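Local coordinates for putative citrate lyase (Ralstonia eutropha, PDB 3QQW), which probably acts as a magnesium-dependent lyase of the citrate lyase family, perhaps cleaving (S)-citramalyl-CoA, at residues C[75-89]-C[104-118]. Numbering follows the deposited sequence.
Sequences IASDRNVHGRAGARI and IVNGAGGRLAYITVP
Arg111 turns at chi3 (69°), and this bend brings its guanidinium side-on to the backbone O of Asn80. Tyr114 has CG between its backbone N and carbonyl carbon (chi1 54°), which lays the ring over Gly86. The segments join at a beta-alpha-beta unit of the TIM barrel, in which strands 85-88 and 115-117 are parallel neighbours joined through helix 97-107. Asn80 lies in the loop leading into strand 85-88. The strands pair by an alternating ladder: Ala87 N bonds to Tyr114 O, Thr116 N to Ala87 O at 2.8 Å, and Ile89 N to Thr116 O. Ala113 N also bonds to Ala85 O.

Arg111 NE and NH2 both donate to Asn80 O, at 3.2 and 2.8 Å. That oxygen lies in the guanidinium plane, so the pair of bonds should limit rotation of the group. Asn80 ND2 lies over one face of the guanidinium, and the two side chains run past each other in opposite directions. This ND2 donates to Ile75 O at 2.6 Å and to a water. The same water donates to Ala85 O and Arg111 O, bridging the two segments.

Ile75 CD1 touches Leu112 CD1, and Ala87 CB packs on Ile104 CD1. Ile89 CG2 meets Ile115 CG2 at 3.8 Å.

On the side of Arg88 and Thr116, the Arg88 chain passes Thr116 and reaches Pro118 CB with its CD. Arg88 is predicted to bind substrate; its NH2 forms a salt bridge with Asp54. The Arg84 guanidinium lies with one face on Ala113 CB, while its NE pairs with Asp50. Tyr114 OH bonds to Thr52 OG1, and His149 stacks on its ring. Gly86 CA sits 3.7 Å from the Tyr114 ring centroid, 11° off the normal, a CH-pi contact over the face.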
loop_
_atom_site.group_PDB
_atom_site.type_symbol
_atom_site.label_atom_id
_atom_site.label_comp_id
_atom_site.label_asym_id
_atom_site.label_seq_id
_atom_site.Cartn_x
_atom_site.Cartn_y
_atom_site.Cartn_z
ATOM N N ILE C 75 6.187 26.681 29.514
ATOM C CA ILE C 75 5.461 25.437 29.803
ATOM C C ILE C 75 5.327 25.258 31.352
ATOM O O ILE C 75 4.276 24.843 31.820
ATOM C CB ILE C 75 6.116 24.210 29.078
ATOM C CG1 ILE C 75 5.910 24.316 27.543
ATOM C CG2 ILE C 75 5.565 22.877 29.596
ATOM C CD1 ILE C 75 6.571 23.207 26.692
ATOM N N ALA C 76 6.364 25.599 32.112
ATOM C CA ALA C 76 6.370 25.487 33.570
ATOM C C ALA C 76 5.522 26.560 34.243
ATOM O O ALA C 76 5.085 26.356 35.369
ATOM C CB ALA C 76 7.802 25.589 34.091
ATOM N N SER C 77 5.318 27.704 33.579
ATOM C CA SER C 77 4.657 28.877 34.152
ATOM C C SER C 77 3.180 28.675 34.444
ATOM O O SER C 77 2.548 27.781 33.894
ATOM C CB SER C 77 4.836 30.098 33.251
ATOM O OG SER C 77 4.012 29.998 32.105
ATOM N N ASP C 78 2.643 29.551 35.307
ATOM C CA ASP C 78 1.246 29.649 35.734
ATOM C C ASP C 78 0.339 29.997 34.545
ATOM O O ASP C 78 -0.863 29.686 34.575
ATOM C CB ASP C 78 1.121 30.696 36.847
ATOM C CG ASP C 78 1.832 30.297 38.134
ATOM O OD1 ASP C 78 1.916 29.079 38.411
ATOM O OD2 ASP C 78 2.274 31.209 38.884
ATOM N N ARG C 79 0.926 30.627 33.502
ATOM C CA ARG C 79 0.270 30.990 32.242
ATOM C C ARG C 79 -0.233 29.721 31.544
ATOM O O ARG C 79 -1.260 29.757 30.866
ATOM C CB ARG C 79 1.265 31.742 31.338
ATOM C CG ARG C 79 0.666 32.314 30.062
ATOM C CD ARG C 79 0.696 33.806 30.141
ATOM N NE ARG C 79 0.087 34.435 28.968
ATOM C CZ ARG C 79 0.727 35.289 28.185
ATOM N NH1 ARG C 79 2.007 35.570 28.403
ATOM N NH2 ARG C 79 0.103 35.860 27.172
ATOM N N ASN C 80 0.501 28.602 31.721
ATOM C CA ASN C 80 0.139 27.310 31.174
ATOM C C ASN C 80 -0.843 26.698 32.153
ATOM O O ASN C 80 -0.456 25.955 33.055
ATOM C CB ASN C 80 1.389 26.438 30.913
ATOM C CG ASN C 80 1.082 25.039 30.473
ATOM O OD1 ASN C 80 -0.054 24.725 30.131
ATOM N ND2 ASN C 80 2.069 24.145 30.545
ATOM N N VAL C 81 -2.119 27.043 31.987
ATOM C CA VAL C 81 -3.200 26.638 32.874
ATOM C C VAL C 81 -3.611 25.171 32.673
ATOM O O VAL C 81 -3.748 24.443 33.646
ATOM C CB VAL C 81 -4.415 27.593 32.709
ATOM C CG1 VAL C 81 -5.601 27.116 33.536
ATOM C CG2 VAL C 81 -4.036 29.022 33.090
ATOM N N HIS C 82 -3.837 24.750 31.439
ATOM C CA HIS C 82 -4.366 23.419 31.160
ATOM C C HIS C 82 -3.316 22.318 31.035
ATOM O O HIS C 82 -3.701 21.151 31.006
ATOM C CB HIS C 82 -5.261 23.453 29.909
ATOM C CG HIS C 82 -6.529 24.208 30.161
ATOM N ND1 HIS C 82 -7.522 23.703 30.986
ATOM C CD2 HIS C 82 -6.902 25.438 29.742
ATOM C CE1 HIS C 82 -8.471 24.626 31.016
ATOM N NE2 HIS C 82 -8.137 25.688 30.297
ATOM N N GLY C 83 -2.029 22.670 31.015
ATOM C CA GLY C 83 -0.943 21.699 30.935
ATOM C C GLY C 83 -0.971 20.921 29.640
ATOM O O GLY C 83 -0.557 19.766 29.602
ATOM N N ARG C 84 -1.443 21.572 28.572
ATOM C CA ARG C 84 -1.639 20.981 27.240
ATOM C C ARG C 84 -0.750 21.671 26.239
ATOM O O ARG C 84 -1.148 21.970 25.097
ATOM C CB ARG C 84 -3.146 21.037 26.826
ATOM C CG ARG C 84 -4.034 19.968 27.528
ATOM C CD ARG C 84 -3.450 18.545 27.633
ATOM N NE ARG C 84 -2.951 18.015 26.347
ATOM C CZ ARG C 84 -2.107 16.988 26.228
ATOM N NH1 ARG C 84 -1.661 16.359 27.304
ATOM N NH2 ARG C 84 -1.693 16.593 25.028
ATOM N N ALA C 85 0.480 21.882 26.683
ATOM C CA ALA C 85 1.546 22.527 25.950
ATOM C C ALA C 85 2.746 21.575 25.847
ATOM O O ALA C 85 3.313 21.165 26.862
ATOM C CB ALA C 85 1.932 23.820 26.656
ATOM N N GLY C 86 3.044 21.158 24.618
ATOM C CA GLY C 86 4.174 20.294 24.293
ATOM C C GLY C 86 5.235 21.095 23.564
ATOM O O GLY C 86 5.082 22.308 23.375
ATOM N N ALA C 87 6.307 20.440 23.133
ATOM C CA ALA C 87 7.373 21.135 22.421
ATOM C C ALA C 87 7.895 20.331 21.259
ATOM O O ALA C 87 8.042 19.122 21.367
ATOM C CB ALA C 87 8.518 21.459 23.369
ATOM N N ARG C 88 8.210 20.997 20.158
ATOM C CA ARG C 88 8.856 20.333 19.034
ATOM C C ARG C 88 10.322 20.658 19.154
ATOM O O ARG C 88 10.697 21.819 19.072
ATOM C CB ARG C 88 8.283 20.722 17.645
ATOM C CG ARG C 88 9.180 20.162 16.538
ATOM C CD ARG C 88 8.645 20.107 15.135
ATOM N NE ARG C 88 8.219 21.402 14.620
ATOM C CZ ARG C 88 7.613 21.578 13.444
ATOM N NH1 ARG C 88 7.424 20.547 12.621
ATOM N NH2 ARG C 88 7.221 22.794 13.066
ATOM N N ILE C 89 11.148 19.638 19.362
ATOM C CA ILE C 89 12.592 19.757 19.451
ATOM C C ILE C 89 13.150 19.677 18.031
ATOM O O ILE C 89 12.404 19.437 17.106
ATOM C CB ILE C 89 13.129 18.624 20.397
ATOM C CG1 ILE C 89 12.892 17.194 19.775
ATOM C CG2 ILE C 89 12.478 18.766 21.808
ATOM C CD1 ILE C 89 13.613 16.032 20.442
ATOM N N ILE C 104 14.161 21.418 28.133
ATOM C CA ILE C 104 12.706 21.376 28.226
ATOM C C ILE C 104 12.224 20.350 29.275
ATOM O O ILE C 104 11.399 20.703 30.101
ATOM C CB ILE C 104 12.038 21.193 26.839
ATOM C CG1 ILE C 104 12.387 22.406 25.942
ATOM C CG2 ILE C 104 10.501 21.046 26.973
ATOM C CD1 ILE C 104 12.195 22.192 24.445
ATOM N N VAL C 105 12.751 19.137 29.288
ATOM C CA VAL C 105 12.281 18.147 30.250
ATOM C C VAL C 105 12.627 18.582 31.679
ATOM O O VAL C 105 11.724 18.600 32.522
ATOM C CB VAL C 105 12.749 16.700 29.931
ATOM C CG1 VAL C 105 12.353 15.744 31.060
ATOM C CG2 VAL C 105 12.160 16.213 28.597
ATOM N N ASN C 106 13.879 19.018 31.925
ATOM C CA ASN C 106 14.275 19.443 33.263
ATOM C C ASN C 106 13.602 20.743 33.688
ATOM O O ASN C 106 13.408 20.964 34.896
ATOM C CB ASN C 106 15.788 19.559 33.383
ATOM C CG ASN C 106 16.480 18.223 33.298
ATOM O OD1 ASN C 106 16.168 17.290 34.036
ATOM N ND2 ASN C 106 17.440 18.099 32.392
ATOM N N GLY C 107 13.178 21.530 32.702
ATOM C CA GLY C 107 12.599 22.833 32.952
ATOM C C GLY C 107 11.099 22.940 33.026
ATOM O O GLY C 107 10.597 23.870 33.660
ATOM N N ALA C 108 10.364 22.023 32.386
ATOM C CA ALA C 108 8.905 22.125 32.275
ATOM C C ALA C 108 8.122 22.020 33.590
ATOM O O ALA C 108 6.892 22.077 33.544
ATOM C CB ALA C 108 8.393 21.080 31.308
ATOM N N GLY C 109 8.806 21.856 34.731
ATOM C CA GLY C 109 8.169 21.702 36.038
ATOM C C GLY C 109 7.137 20.586 36.096
ATOM O O GLY C 109 6.151 20.698 36.841
ATOM N N GLY C 110 7.352 19.532 35.285
ATOM C CA GLY C 110 6.474 18.365 35.187
ATOM C C GLY C 110 5.176 18.597 34.422
ATOM O O GLY C 110 4.279 17.752 34.439
ATOM N N ARG C 111 5.062 19.744 33.752
ATOM C CA ARG C 111 3.851 20.109 33.024
ATOM C C ARG C 111 3.930 19.763 31.528
ATOM O O ARG C 111 2.908 19.841 30.856
ATOM C CB ARG C 111 3.525 21.598 33.227
ATOM C CG ARG C 111 3.222 21.946 34.711
ATOM C CD ARG C 111 2.726 23.375 34.928
ATOM N NE ARG C 111 1.388 23.714 34.431
ATOM C CZ ARG C 111 0.326 22.903 34.358
ATOM N NH1 ARG C 111 0.427 21.622 34.703
ATOM N NH2 ARG C 111 -0.839 23.365 33.928
ATOM N N LEU C 112 5.102 19.314 31.025
ATOM C CA LEU C 112 5.310 18.969 29.614
ATOM C C LEU C 112 4.326 17.902 29.154
ATOM O O LEU C 112 4.293 16.813 29.723
ATOM C CB LEU C 112 6.754 18.525 29.388
ATOM C CG LEU C 112 7.216 18.284 27.930
ATOM C CD1 LEU C 112 7.115 19.544 27.065
ATOM C CD2 LEU C 112 8.616 17.765 27.927
ATOM N N ALA C 113 3.475 18.243 28.162
ATOM C CA ALA C 113 2.427 17.352 27.680
ATOM C C ALA C 113 2.987 16.270 26.741
ATOM O O ALA C 113 2.513 15.130 26.774
ATOM C CB ALA C 113 1.347 18.153 26.967
ATOM N N TYR C 114 3.969 16.636 25.896
ATOM C CA TYR C 114 4.584 15.762 24.901
ATOM C C TYR C 114 5.793 16.417 24.259
ATOM O O TYR C 114 5.979 17.637 24.357
ATOM C CB TYR C 114 3.576 15.368 23.782
ATOM C CG TYR C 114 2.924 16.551 23.120
ATOM C CD1 TYR C 114 3.518 17.181 22.026
ATOM C CD2 TYR C 114 1.706 17.046 23.578
ATOM C CE1 TYR C 114 2.933 18.299 21.428
ATOM C CE2 TYR C 114 1.119 18.168 22.997
ATOM C CZ TYR C 114 1.736 18.790 21.924
ATOM O OH TYR C 114 1.134 19.875 21.333
ATOM N N ILE C 115 6.575 15.602 23.535
ATOM C CA ILE C 115 7.690 16.070 22.729
ATOM C C ILE C 115 7.407 15.618 21.304
ATOM O O ILE C 115 7.101 14.447 21.062
ATOM C CB ILE C 115 9.075 15.600 23.253
ATOM C CG1 ILE C 115 9.459 16.405 24.496
ATOM C CG2 ILE C 115 10.166 15.710 22.172
ATOM C CD1 ILE C 115 10.490 15.766 25.289
ATOM N N THR C 116 7.479 16.568 20.373
ATOM C CA THR C 116 7.313 16.332 18.949
ATOM C C THR C 116 8.716 16.180 18.362
ATOM O O THR C 116 9.572 17.058 18.534
ATOM C CB THR C 116 6.472 17.413 18.328
ATOM O OG1 THR C 116 5.185 17.372 18.937
ATOM C CG2 THR C 116 6.323 17.239 16.832
ATOM N N VAL C 117 8.957 15.024 17.731
ATOM C CA VAL C 117 10.250 14.666 17.131
ATOM C C VAL C 117 10.115 14.777 15.603
ATOM O O VAL C 117 9.355 14.022 14.977
ATOM C CB VAL C 117 10.705 13.252 17.584
ATOM C CG1 VAL C 117 12.042 12.864 16.975
ATOM C CG2 VAL C 117 10.731 13.133 19.095
ATOM N N PRO C 118 10.891 15.670 14.980
ATOM C CA PRO C 118 10.746 15.864 13.534
ATOM C C PRO C 118 11.823 15.185 12.690
ATOM O O PRO C 118 12.901 14.855 13.184
ATOM C CB PRO C 118 10.893 17.379 13.395
ATOM C CG PRO C 118 11.876 17.734 14.453
ATOM C CD PRO C 118 11.789 16.689 15.557
HETATM O O HOH W 1 2.143 21.645 29.216
HETATM O O HOH W 2 0.169 14.350 25.977
#